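Local coordinates for protein OBCA, Oxalate Biosynthetic Component A (PDB 4NNB) that is a two-part protein whose TIM-barrel domain holds a magnesium ion and an oxaloacetate ion, at residues V459-A462 with L463-L467; P161-I164 with E165-K169; S289-R292 with R293-L296. One frame throughout, in Å; residues are numbered along the deposited sequence.

Contact 1 (V459-A462 with L463-L467); sequences VDVA and LGLGL
A Schellman motif closes helix 458-465, and Ala-462 and Leu-467 meet across it. Ala-462 O accepts from Leu-467 N at 2.9 Å. The same oxygen takes a second, weak bond from Leu-465 N. Gly-466 turns the chain out of the helix with a positive phi of 74°, and its N bonds back to Leu-463 O within the last turn. One turn earlier the pattern is ordinarily helical. Leu-463 N gives to Val-459 O and Gly-464 N to Asp-460 O, while the bond from Leu-465 N to Val-461 O is already weak. The side chains follow the helix in i to i+4 pairs. Val-461 and Leu-465 lie side by side and point the same way, with Val-461 CG1 3.5 Å from Leu-465 CD1. Val-461 holds CG1 anti to its N (chi1 171°), on the carbonyl side, which carries this methyl toward the next turn. Leu-465 CG also rests 3.2 Å from Val-461 O. Val-459 CG1 and Leu-463 CD2 form a similar pair at 3.7 Å. Within the motif, Leu-467 CB lies 4.3 Å from Ala-462 CB, and both residues touch Ile-448 of strand 444-449. Val-461 and Leu-465 also pack on Leu-430 of helix 416-440. The carboxylate of Asp-460 is held outside the turn, by a salt bridge to Arg-509 and a hydrogen bond from His-419. The chain then enters strand 469-472, so this C-cap is the return turn of a beta-alpha-beta unit in the TIM barrel.

Contact 2 (P161-I164 with E165-K169); sequences PALI and EAIEK
Glu-165 folds back over Pro-161 in the first turn of helix 161-170, in the N-terminal domain. Glu-165 N binds Pro-161 O at 2.7 Å, with an N-H...O angle of 161°. Its side chain then runs past the same carbonyl: CG lies 3.2 Å from Pro-161 O. With CG beside the backbone N (chi1 -74°), the extended chain brings OE2 within 4.1 Å of Pro-161 CB. Three more i to i+4 bonds continue the helix, from Ala-166 N to Ala-162 O, Ile-167 N to Leu-163 O, and Glu-168 N to Ile-164 O. The bond from Ala-166 N to Ala-162 O is the longer one, at 3.2 Å. On the buried side, Ile-167 reaches back along the helix between Leu-163 and Ile-164. Helix 125-137 covers part of this side, with Leu-127 against Leu-163 and Ala-166, and Ile-131 against Ile-167. Helix 172-180 brings Leu-175 to Ile-164 and Glu-168, and Leu-174 and Met-178 to Ile-167. Glu-165 belongs to the exposed side. Within the apolar group, the two isoleucines cross obliquely, and Ile-167 CD1 is 4.2 Å from Ile-164 CD1.

Contact 3 (S289-R292 with R293-L296); sequences SKLR and RAHL
Lys-290 O, just ahead of the short, weakly bonded helix 291-294, accepts from Arg-293 N at 3.0 Å. The N-H...O angle is 162°. Ala-294 N makes a weak bond to Leu-291 O. Both are i to i+3 bonds, the spacing of a 3-10 turn. The start is capped by Ser-289, whose OG accepts from Leu-291 N at 3.1 Å. Ser-289 O also accepts from Arg-292 N, and at the other end Leu-296 N bonds to Arg-293 O.

The Arg-293 side chain folds back over Lys-290. Its CG sits between the backbone N and the carbonyl carbon (chi1 53°), and the chain then runs extended from CG to NE. This lays one guanidinium face over Lys-290 CA, 3.9 Å from the plane. Lys-290 CB meets the same group, 3.8 Å from Arg-293 NH2. The two charged ends do not touch. Arg-293 NH1 is instead bonded to Gln-334 of helix 328-341, whose NE2 also reaches Arg-292 O.

Arg-292 O lies at the edge of the His-295 ring, in its plane, 3.4 Å from CE1. Leu-296 CD2 lies over one ring face. His-295 NE2 is bonded to the backbone oxygen of Ser-277, a residue that lines the oxaloacetate pocket. The Arg-292 guanidinium is bonded outside the contact, to the backbone oxygens of Thr-278, Ala-287 and Asp-325 and to Asn-326 OD1, and the side chain comes to about 7 Å from the oxaloacetate ion. The chemistry implies a division of work. Backbone bonds and the serine cap hold the turn, and the polar side chains tie it to its surroundings. For Arg-292 and His-295 this is consistent with a second-shell position beside the pocket.

All three contacts are local, each along or at the end of one helix. Contacts 1 and 3 belong to the TIM barrel, in different beta-alpha-beta units, with centres 34 Å apart. Contact 2 lies in the N-terminal domain, on the opposite side of the chain's centre from contact 3; their centres are 49 Å apart. No two contacts touch. Contact 1 is mostly buried. Contact 2 has an exposed side with Glu-165, Glu-168 and Lys-169, and contact 3 is mixed. Contact 2 keeps regular i to i+4 bonds throughout, while contact 1 breaks that pattern at its end. Contact 3 relies more on arginine and histidine bonds, close to the ligand pocket.

Contact 1 (V459-A462 with L463-L467)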
ATOM      1  N   VAL A 459      -0.785  -8.624  14.583  1.00 30.63           N
ATOM      2  CA  VAL A 459      -0.082  -8.855  15.836  1.00 31.60           C
ATOM      3  C   VAL A 459      -0.330 -10.254  16.407  1.00 31.18           C
ATOM      4  O   VAL A 459       0.618 -10.912  16.828  1.00 32.93           O
ATOM      5  CB  VAL A 459      -0.390  -7.761  16.875  1.00 36.29           C
ATOM      6  CG1 VAL A 459       0.224  -8.115  18.230  1.00 35.87           C
ATOM      7  CG2 VAL A 459       0.143  -6.430  16.380  1.00 30.40           C
ATOM      8  N   ASP A 460      -1.580 -10.712  16.413  1.00 29.24           N
ATOM      9  CA  ASP A 460      -1.872 -12.036  16.964  1.00 35.58           C
ATOM     10  C   ASP A 460      -1.134 -13.126  16.181  1.00 38.46           C
ATOM     11  O   ASP A 460      -0.522 -14.019  16.773  1.00 34.61           O
ATOM     12  CB  ASP A 460      -3.369 -12.334  16.951  1.00 35.93           C
ATOM     13  CG  ASP A 460      -4.133 -11.575  18.029  1.00 40.14           C
ATOM     14  OD1 ASP A 460      -3.531 -11.198  19.055  1.00 45.11           O
ATOM     15  OD2 ASP A 460      -5.343 -11.358  17.836  1.00 45.42           O
ATOM     16  N   VAL A 461      -1.193 -13.038  14.852  1.00 31.07           N
ATOM     17  CA  VAL A 461      -0.556 -14.035  13.993  1.00 33.15           C
ATOM     18  C   VAL A 461       0.956 -14.027  14.149  1.00 30.76           C
ATOM     19  O   VAL A 461       1.582 -15.080  14.246  1.00 30.92           O
ATOM     20  CB  VAL A 461      -0.924 -13.828  12.516  1.00 30.87           C
ATOM     21  CG1 VAL A 461      -0.081 -14.730  11.614  1.00 32.81           C
ATOM     22  CG2 VAL A 461      -2.388 -14.106  12.303  1.00 30.43           C
ATOM     23  N   ALA A 462       1.549 -12.838  14.197  1.00 29.90           N
ATOM     24  CA  ALA A 462       2.998 -12.733  14.299  1.00 28.20           C
ATOM     25  C   ALA A 462       3.509 -13.253  15.644  1.00 38.32           C
ATOM     26  O   ALA A 462       4.552 -13.922  15.728  1.00 31.66           O
ATOM     27  CB  ALA A 462       3.439 -11.298  14.087  1.00 31.74           C
ATOM     28  N   LEU A 463       2.781 -12.915  16.703  1.00 35.62           N
ATOM     29  CA  LEU A 463       3.174 -13.320  18.040  1.00 33.66           C
ATOM     30  C   LEU A 463       3.000 -14.831  18.198  1.00 33.33           C
ATOM     31  O   LEU A 463       3.846 -15.504  18.788  1.00 36.62           O
ATOM     32  CB  LEU A 463       2.356 -12.541  19.077  1.00 36.23           C
ATOM     33  CG  LEU A 463       3.117 -11.472  19.875  1.00 40.98           C
ATOM     34  CD1 LEU A 463       4.306 -10.898  19.134  1.00 42.58           C
ATOM     35  CD2 LEU A 463       2.192 -10.353  20.339  1.00 40.93           C
ATOM     36  N   GLY A 464       1.921 -15.363  17.640  1.00 34.81           N
ATOM     37  CA  GLY A 464       1.623 -16.777  17.773  1.00 39.54           C
ATOM     38  C   GLY A 464       2.548 -17.657  16.952  1.00 41.92           C
ATOM     39  O   GLY A 464       2.686 -18.852  17.232  1.00 40.04           O
ATOM     40  N   LEU A 465       3.173 -17.073  15.931  1.00 35.69           N
ATOM     41  CA  LEU A 465       4.099 -17.812  15.075  1.00 34.53           C
ATOM     42  C   LEU A 465       5.530 -17.671  15.556  1.00 33.08           C
ATOM     43  O   LEU A 465       6.429 -18.357  15.061  1.00 35.94           O
ATOM     44  CB  LEU A 465       3.995 -17.332  13.626  1.00 28.89           C
ATOM     45  CG  LEU A 465       2.744 -17.762  12.875  1.00 34.56           C
ATOM     46  CD1 LEU A 465       2.620 -17.005  11.545  1.00 30.32           C
ATOM     47  CD2 LEU A 465       2.720 -19.281  12.658  1.00 32.89           C
ATOM     48  N   GLY A 466       5.745 -16.773  16.514  1.00 32.45           N
ATOM     49  CA  GLY A 466       7.085 -16.507  17.001  1.00 32.94           C
ATOM     50  C   GLY A 466       7.915 -15.712  16.012  1.00 33.82           C
ATOM     51  O   GLY A 466       9.152 -15.823  15.983  1.00 29.07           O
ATOM     52  N   LEU A 467       7.242 -14.890  15.209  1.00 27.41           N
ATOM     53  CA  LEU A 467       7.936 -14.117  14.179  1.00 31.20           C
ATOM     54  C   LEU A 467       8.832 -13.023  14.752  1.00 32.26           C
ATOM     55  O   LEU A 467       8.644 -12.571  15.881  1.00 31.98           O
ATOM     56  CB  LEU A 467       6.943 -13.528  13.179  1.00 27.33           C
ATOM     57  CG  LEU A 467       6.183 -14.587  12.387  1.00 29.13           C
ATOM     58  CD1 LEU A 467       5.487 -13.977  11.173  1.00 28.00           C
ATOM     59  CD2 LEU A 467       7.118 -15.731  11.952  1.00 30.83           C
TER

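Contact 2 (P161-I164 with E165-K169)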
ATOM      1  N   PRO A 161     -23.820   8.920  -6.979  1.00 41.73           N
ATOM      2  CA  PRO A 161     -25.252   8.644  -6.798  1.00 38.69           C
ATOM      3  C   PRO A 161     -25.543   7.446  -5.892  1.00 37.80           C
ATOM      4  O   PRO A 161     -26.437   7.540  -5.069  1.00 37.33           O
ATOM      5  CB  PRO A 161     -25.726   8.353  -8.224  1.00 43.38           C
ATOM      6  CG  PRO A 161     -24.845   9.198  -9.071  1.00 43.04           C
ATOM      7  CD  PRO A 161     -23.485   9.150  -8.398  1.00 40.33           C
ATOM      8  N   ALA A 162     -24.802   6.351  -6.036  1.00 40.11           N
ATOM      9  CA  ALA A 162     -25.039   5.159  -5.216  1.00 42.09           C
ATOM     10  C   ALA A 162     -24.836   5.416  -3.719  1.00 42.75           C
ATOM     11  O   ALA A 162     -25.542   4.851  -2.879  1.00 42.57           O
ATOM     12  CB  ALA A 162     -24.167   4.008  -5.682  1.00 40.08           C
ATOM     13  N   LEU A 163     -23.865   6.260  -3.385  1.00 41.24           N
ATOM     14  CA  LEU A 163     -23.660   6.643  -1.993  1.00 40.12           C
ATOM     15  C   LEU A 163     -24.796   7.549  -1.525  1.00 35.34           C
ATOM     16  O   LEU A 163     -25.326   7.379  -0.429  1.00 34.62           O
ATOM     17  CB  LEU A 163     -22.314   7.347  -1.823  1.00 37.55           C
ATOM     18  CG  LEU A 163     -21.901   7.611  -0.376  1.00 41.04           C
ATOM     19  CD1 LEU A 163     -21.959   6.315   0.410  1.00 42.13           C
ATOM     20  CD2 LEU A 163     -20.491   8.188  -0.331  1.00 39.41           C
ATOM     21  N   ILE A 164     -25.168   8.513  -2.363  1.00 35.84           N
ATOM     22  CA  ILE A 164     -26.212   9.470  -2.018  1.00 36.27           C
ATOM     23  C   ILE A 164     -27.555   8.766  -1.853  1.00 38.40           C
ATOM     24  O   ILE A 164     -28.333   9.079  -0.943  1.00 37.60           O
ATOM     25  CB  ILE A 164     -26.309  10.587  -3.067  1.00 36.65           C
ATOM     26  CG1 ILE A 164     -25.020  11.412  -3.064  1.00 35.88           C
ATOM     27  CG2 ILE A 164     -27.504  11.478  -2.795  1.00 30.87           C
ATOM     28  CD1 ILE A 164     -24.609  11.889  -1.661  1.00 29.87           C
ATOM     29  N   GLU A 165     -27.814   7.809  -2.739  1.00 42.15           N
ATOM     30  CA  GLU A 165     -29.026   7.002  -2.672  1.00 41.58           C
ATOM     31  C   GLU A 165     -29.086   6.192  -1.381  1.00 39.60           C
ATOM     32  O   GLU A 165     -30.139   6.093  -0.757  1.00 40.15           O
ATOM     33  CB  GLU A 165     -29.143   6.105  -3.912  1.00 41.32           C
ATOM     34  CG  GLU A 165     -29.530   6.895  -5.157  1.00 45.43           C
ATOM     35  CD  GLU A 165     -29.186   6.195  -6.456  1.00 49.70           C
ATOM     36  OE1 GLU A 165     -28.666   5.055  -6.425  1.00 50.64           O
ATOM     37  OE2 GLU A 165     -29.432   6.806  -7.516  1.00 51.38           O
ATOM     38  N   ALA A 166     -27.952   5.642  -0.958  1.00 38.77           N
ATOM     39  CA  ALA A 166     -27.928   4.867   0.281  1.00 40.00           C
ATOM     40  C   ALA A 166     -28.158   5.754   1.510  1.00 39.98           C
ATOM     41  O   ALA A 166     -28.820   5.343   2.468  1.00 38.06           O
ATOM     42  CB  ALA A 166     -26.637   4.078   0.406  1.00 38.87           C
ATOM     43  N   ILE A 167     -27.616   6.967   1.480  1.00 36.69           N
ATOM     44  CA  ILE A 167     -27.844   7.927   2.556  1.00 34.86           C
ATOM     45  C   ILE A 167     -29.333   8.299   2.600  1.00 38.44           C
ATOM     46  O   ILE A 167     -29.958   8.340   3.663  1.00 33.87           O
ATOM     47  CB  ILE A 167     -27.001   9.213   2.343  1.00 35.53           C
ATOM     48  CG1 ILE A 167     -25.502   8.914   2.471  1.00 37.76           C
ATOM     49  CG2 ILE A 167     -27.439  10.330   3.309  1.00 28.82           C
ATOM     50  CD1 ILE A 167     -24.616  10.097   2.103  1.00 34.56           C
ATOM     51  N   GLU A 168     -29.888   8.579   1.425  1.00 37.86           N
ATOM     52  CA  GLU A 168     -31.290   8.937   1.297  1.00 40.40           C
ATOM     53  C   GLU A 168     -32.196   7.846   1.865  1.00 41.34           C
ATOM     54  O   GLU A 168     -33.185   8.144   2.522  1.00 42.90           O
ATOM     55  CB  GLU A 168     -31.631   9.200  -0.165  1.00 43.26           C
ATOM     56  CG  GLU A 168     -33.057   9.662  -0.384  1.00 47.15           C
ATOM     57  CD  GLU A 168     -33.166  10.680  -1.499  1.00 53.14           C
ATOM     58  OE1 GLU A 168     -32.370  10.606  -2.461  1.00 57.33           O
ATOM     59  OE2 GLU A 168     -34.042  11.562  -1.407  1.00 61.27           O
ATOM     60  N   LYS A 169     -31.843   6.585   1.631  1.00 41.70           N
ATOM     61  CA  LYS A 169     -32.612   5.482   2.209  1.00 44.85           C
ATOM     62  C   LYS A 169     -32.486   5.354   3.736  1.00 46.20           C
ATOM     63  O   LYS A 169     -33.490   5.171   4.428  1.00 41.48           O
ATOM     64  CB  LYS A 169     -32.260   4.155   1.529  1.00 41.25           C
ATOM     65  CG  LYS A 169     -32.969   3.913   0.195  1.00 55.16           C
ATOM     66  CD  LYS A 169     -34.500   3.838   0.349  1.00 60.85           C
ATOM     67  CE  LYS A 169     -35.189   5.138  -0.075  1.00 57.96           C
ATOM     68  NZ  LYS A 169     -36.542   5.293   0.542  1.00 64.26           N
TER

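Contact 3 (S289-R292 with R293-L296)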
ATOM      1  N   SER A 289      16.212  -7.951 -16.773  1.00 31.77           N
ATOM      2  CA  SER A 289      17.036  -6.759 -16.949  1.00 32.66           C
ATOM      3  C   SER A 289      17.955  -6.446 -15.765  1.00 33.04           C
ATOM      4  O   SER A 289      17.582  -6.618 -14.591  1.00 26.36           O
ATOM      5  CB  SER A 289      16.144  -5.557 -17.220  1.00 29.76           C
ATOM      6  OG  SER A 289      16.912  -4.378 -17.284  1.00 34.91           O
ATOM      7  N   LYS A 290      19.154  -5.965 -16.086  1.00 27.81           N
ATOM      8  CA  LYS A 290      20.121  -5.569 -15.070  1.00 32.78           C
ATOM      9  C   LYS A 290      19.629  -4.333 -14.308  1.00 24.47           C
ATOM     10  O   LYS A 290      20.161  -4.001 -13.254  1.00 28.49           O
ATOM     11  CB  LYS A 290      21.495  -5.313 -15.699  1.00 35.00           C
ATOM     12  CG  LYS A 290      21.534  -4.123 -16.647  1.00 40.28           C
ATOM     13  CD  LYS A 290      22.901  -3.987 -17.338  1.00 47.89           C
ATOM     14  CE  LYS A 290      24.059  -3.954 -16.334  1.00 56.83           C
ATOM     15  NZ  LYS A 290      25.361  -3.484 -16.925  1.00 61.28           N
ATOM     16  N   LEU A 291      18.616  -3.656 -14.847  1.00 25.40           N
ATOM     17  CA  LEU A 291      17.965  -2.568 -14.120  1.00 29.30           C
ATOM     18  C   LEU A 291      17.522  -3.040 -12.722  1.00 28.13           C
ATOM     19  O   LEU A 291      17.539  -2.263 -11.761  1.00 27.25           O
ATOM     20  CB  LEU A 291      16.780  -2.003 -14.926  1.00 28.49           C
ATOM     21  CG  LEU A 291      16.018  -0.824 -14.305  1.00 30.27           C
ATOM     22  CD1 LEU A 291      16.948   0.377 -14.068  1.00 32.09           C
ATOM     23  CD2 LEU A 291      14.818  -0.424 -15.150  1.00 35.43           C
ATOM     24  N   ARG A 292      17.191  -4.328 -12.602  1.00 23.88           N
ATOM     25  CA  ARG A 292      16.705  -4.886 -11.342  1.00 23.64           C
ATOM     26  C   ARG A 292      17.770  -4.991 -10.255  1.00 25.07           C
ATOM     27  O   ARG A 292      17.457  -5.343  -9.122  1.00 25.56           O
ATOM     28  CB  ARG A 292      16.025  -6.240 -11.572  1.00 22.86           C
ATOM     29  CG  ARG A 292      14.802  -6.152 -12.486  1.00 24.44           C
ATOM     30  CD  ARG A 292      14.093  -7.493 -12.603  1.00 23.21           C
ATOM     31  NE  ARG A 292      13.411  -7.838 -11.353  1.00 24.08           N
ATOM     32  CZ  ARG A 292      12.707  -8.948 -11.164  1.00 27.68           C
ATOM     33  NH1 ARG A 292      12.592  -9.846 -12.143  1.00 22.62           N
ATOM     34  NH2 ARG A 292      12.110  -9.156  -9.998  1.00 24.39           N
ATOM     35  N   ARG A 293      19.022  -4.687 -10.597  1.00 24.41           N
ATOM     36  CA  ARG A 293      20.078  -4.535  -9.594  1.00 24.34           C
ATOM     37  C   ARG A 293      20.887  -3.241  -9.772  1.00 23.07           C
ATOM     38  O   ARG A 293      21.790  -2.972  -8.993  1.00 24.29           O
ATOM     39  CB  ARG A 293      21.033  -5.753  -9.599  1.00 23.51           C
ATOM     40  CG  ARG A 293      21.608  -6.087 -10.977  1.00 27.55           C
ATOM     41  CD  ARG A 293      22.436  -7.379 -10.968  1.00 29.48           C
ATOM     42  NE  ARG A 293      22.789  -7.775 -12.330  1.00 30.17           N
ATOM     43  CZ  ARG A 293      22.011  -8.492 -13.136  1.00 29.48           C
ATOM     44  NH1 ARG A 293      20.827  -8.932 -12.721  1.00 25.88           N
ATOM     45  NH2 ARG A 293      22.425  -8.776 -14.367  1.00 33.13           N
ATOM     46  N   ALA A 294      20.573  -2.442 -10.790  1.00 23.35           N
ATOM     47  CA  ALA A 294      21.349  -1.223 -11.058  1.00 24.51           C
ATOM     48  C   ALA A 294      21.300  -0.206  -9.903  1.00 26.27           C
ATOM     49  O   ALA A 294      22.228   0.585  -9.720  1.00 28.92           O
ATOM     50  CB  ALA A 294      20.899  -0.581 -12.357  1.00 25.23           C
ATOM     51  N   HIS A 295      20.223  -0.236  -9.123  1.00 23.53           N
ATOM     52  CA  HIS A 295      20.115   0.605  -7.926  1.00 24.17           C
ATOM     53  C   HIS A 295      20.787  -0.008  -6.707  1.00 26.75           C
ATOM     54  O   HIS A 295      20.781   0.590  -5.626  1.00 25.33           O
ATOM     55  CB  HIS A 295      18.652   0.953  -7.605  1.00 24.11           C
ATOM     56  CG  HIS A 295      17.757  -0.240  -7.436  1.00 26.74           C
ATOM     57  ND1 HIS A 295      17.982  -1.448  -8.065  1.00 23.95           N
ATOM     58  CD2 HIS A 295      16.611  -0.393  -6.725  1.00 22.04           C
ATOM     59  CE1 HIS A 295      17.020  -2.298  -7.739  1.00 25.49           C
ATOM     60  NE2 HIS A 295      16.178  -1.682  -6.927  1.00 24.54           N
ATOM     61  N   LEU A 296      21.377  -1.190  -6.872  1.00 22.57           N
ATOM     62  CA  LEU A 296      22.017  -1.854  -5.746  1.00 26.75           C
ATOM     63  C   LEU A 296      23.523  -1.679  -5.827  1.00 30.19           C
ATOM     64  O   LEU A 296      24.277  -2.625  -5.652  1.00 37.20           O
ATOM     65  CB  LEU A 296      21.651  -3.334  -5.693  1.00 23.96           C
ATOM     66  CG  LEU A 296      20.140  -3.605  -5.676  1.00 31.63           C
ATOM     67  CD1 LEU A 296      19.914  -5.102  -5.538  1.00 23.71           C
ATOM     68  CD2 LEU A 296      19.389  -2.820  -4.570  1.00 22.23           C
TER